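Local coordinates for protein cupin 2, conserved barrel (PDB 2OZJ) that is of unknown function but folds as a single small conserved-barrel domain of the cupin superfamily, at residues N25-M30 with F43-G48. Numbering follows the deposited sequence.
Sequences NQVLSM and FSFADG
L28 and S44 pair at the open end of an antiparallel beta hairpin, formed by strands 28-34 and 38-46, in the larger antiparallel sheet of the cupin barrel. They are a hydrogen-bonded pair: L28 N donates to S44 O at 2.9 Å, nearly straight at 166° and in the carbonyl plane, while S44 N returns a bond to L28 O at 3.0 Å, tilted from the plane of that carbonyl. A CA-H...O contact joins each acceptor, S44 O from V27 CA and L28 O from F43 CA, the latter at 3.3 Å.

On the L28 and S44 face, the serine hydroxyl lies between its own backbone N and carbonyl carbon (chi1 68°), which sets OG 3.5 Å from L28 CB. This buried OG is also hydrogen-bonded to the backbone O of E21 and accepts a bond from a water that donates to Q26 O as well. The opposite face carries S29 and F43, a non-hydrogen-bonded pair, where S29 CB sits 3.5 Å from CD1 of the F43 ring and meets it obliquely; the ring also packs on M104 and Q106 of strand 102-109. Next along, V27 and F45 lie side by side and point the same way, with CG2 of the valine 3.8 Å from F45 CB, while the F45 ring makes an edge-to-face contact with F102.

Before L28, toward Q26, and past S44, toward A46, direct pairing gives way to water: a second molecule takes the N-H of A46 at 2.8 Å and lies 2.9 Å from Q26 O, bridging the two segments where they separate. Direct backbone pairing succeeded by water bridges marks the open end of this antiparallel hairpin, where the strands diverge, and strand 38-46 continues the sheet into strand 102-109 of the cupin beta-barrel.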
loop_
_atom_site.group_PDB
_atom_site.type_symbol
_atom_site.label_atom_id
_atom_site.label_comp_id
_atom_site.label_asym_id
_atom_site.label_seq_id
_atom_site.Cartn_x
_atom_site.Cartn_y
_atom_site.Cartn_z
ATOM N N ASN A 25 -22.560 10.582 -0.571
ATOM C CA ASN A 25 -23.701 9.668 -0.626
ATOM C C ASN A 25 -23.489 8.476 -1.534
ATOM O O ASN A 25 -24.418 7.703 -1.737
ATOM C CB ASN A 25 -24.948 10.453 -1.068
ATOM C CG ASN A 25 -25.360 11.492 -0.035
ATOM O OD1 ASN A 25 -25.272 11.239 1.150
ATOM N ND2 ASN A 25 -25.800 12.628 -0.475
ATOM N N GLN A 26 -22.305 8.363 -2.109
ATOM C CA GLN A 26 -21.941 7.266 -3.010
ATOM C C GLN A 26 -20.703 6.566 -2.506
ATOM O O GLN A 26 -19.865 7.157 -1.818
ATOM C CB GLN A 26 -21.741 7.783 -4.427
ATOM C CG GLN A 26 -23.028 8.435 -4.882
ATOM C CD GLN A 26 -23.097 9.047 -6.291
ATOM O OE1 GLN A 26 -24.204 9.138 -6.860
ATOM N NE2 GLN A 26 -21.996 9.519 -6.796
ATOM N N VAL A 27 -20.615 5.287 -2.846
ATOM C CA VAL A 27 -19.468 4.467 -2.542
ATOM C C VAL A 27 -18.734 4.251 -3.866
ATOM O O VAL A 27 -19.349 3.858 -4.861
ATOM C CB VAL A 27 -19.896 3.119 -1.954
ATOM C CG1 VAL A 27 -18.676 2.250 -1.727
ATOM C CG2 VAL A 27 -20.796 3.331 -0.664
ATOM N N LEU A 28 -17.434 4.518 -3.888
ATOM C CA LEU A 28 -16.617 4.307 -5.089
ATOM C C LEU A 28 -15.547 3.239 -4.822
ATOM O O LEU A 28 -15.066 3.099 -3.710
ATOM C CB LEU A 28 -15.917 5.585 -5.568
ATOM C CG LEU A 28 -16.695 6.685 -6.272
ATOM C CD1 LEU A 28 -17.755 7.264 -5.364
ATOM C CD2 LEU A 28 -15.758 7.768 -6.758
ATOM N N SER A 29 -15.233 2.436 -5.826
ATOM C CA SER A 29 -14.187 1.415 -5.697
ATOM C C SER A 29 -13.415 1.287 -6.999
ATOM O O SER A 29 -13.958 1.493 -8.095
ATOM C CB SER A 29 -14.763 0.053 -5.291
ATOM O OG SER A 29 -15.586 -0.479 -6.289
HETATM N N MSE A 30 -12.142 0.905 -6.860
HETATM C CA MSE A 30 -11.298 0.637 -8.016
HETATM C C MSE A 30 -10.354 -0.505 -7.692
HETATM O O MSE A 30 -9.679 -0.437 -6.644
HETATM C CB MSE A 30 -10.523 1.891 -8.405
HETATM C CG MSE A 30 -9.729 1.676 -9.692
HETATM SE SE MSE A 30 -9.179 3.238 -10.650
HETATM C CE MSE A 30 -7.798 3.801 -9.406
ATOM N N PHE A 43 -11.023 2.335 -2.097
ATOM C CA PHE A 43 -12.413 2.573 -1.782
ATOM C C PHE A 43 -12.554 3.963 -1.214
ATOM O O PHE A 43 -11.634 4.469 -0.532
ATOM C CB PHE A 43 -12.958 1.659 -0.692
ATOM C CG PHE A 43 -13.007 0.251 -1.048
ATOM C CD1 PHE A 43 -14.037 -0.257 -1.856
ATOM C CD2 PHE A 43 -12.067 -0.633 -0.567
ATOM C CE1 PHE A 43 -14.096 -1.637 -2.194
ATOM C CE2 PHE A 43 -12.117 -2.003 -0.949
ATOM C CZ PHE A 43 -13.130 -2.493 -1.743
ATOM N N SER A 44 -13.729 4.548 -1.431
ATOM C CA SER A 44 -14.116 5.740 -0.702
ATOM C C SER A 44 -15.593 5.714 -0.394
ATOM O O SER A 44 -16.394 5.241 -1.225
ATOM C CB SER A 44 -13.789 6.949 -1.517
ATOM O OG SER A 44 -14.597 7.030 -2.652
ATOM N N PHE A 45 -15.954 6.179 0.800
ATOM C CA PHE A 45 -17.326 6.444 1.158
ATOM C C PHE A 45 -17.363 7.336 2.379
ATOM O O PHE A 45 -16.309 7.695 2.927
ATOM C CB PHE A 45 -18.152 5.158 1.330
ATOM C CG PHE A 45 -17.653 4.215 2.381
ATOM C CD1 PHE A 45 -16.651 3.315 2.087
ATOM C CD2 PHE A 45 -18.250 4.185 3.650
ATOM C CE1 PHE A 45 -16.200 2.424 3.048
ATOM C CE2 PHE A 45 -17.822 3.291 4.619
ATOM C CZ PHE A 45 -16.791 2.412 4.320
ATOM N N ALA A 46 -18.567 7.659 2.826
ATOM C CA ALA A 46 -18.742 8.552 3.959
ATOM C C ALA A 46 -19.597 7.836 4.976
ATOM O O ALA A 46 -20.528 7.098 4.620
ATOM C CB ALA A 46 -19.423 9.848 3.526
ATOM N N ASP A 47 -19.281 8.039 6.250
ATOM C CA ASP A 47 -20.112 7.547 7.356
ATOM C C ASP A 47 -20.414 6.021 7.230
ATOM O O ASP A 47 -19.496 5.225 6.934
ATOM C CB ASP A 47 -21.326 8.472 7.469
ATOM C CG ASP A 47 -20.909 9.938 7.787
ATOM O OD1 ASP A 47 -19.935 10.151 8.543
ATOM O OD2 ASP A 47 -21.538 10.885 7.290
ATOM N N GLY A 48 -21.656 5.603 7.453
ATOM C CA GLY A 48 -22.020 4.184 7.306
ATOM C C GLY A 48 -22.667 3.844 5.965
ATOM O O GLY A 48 -23.458 2.883 5.871
HETATM O O HOH W 1 -17.154 8.116 -2.008
HETATM O O HOH W 2 -20.676 7.594 0.936
#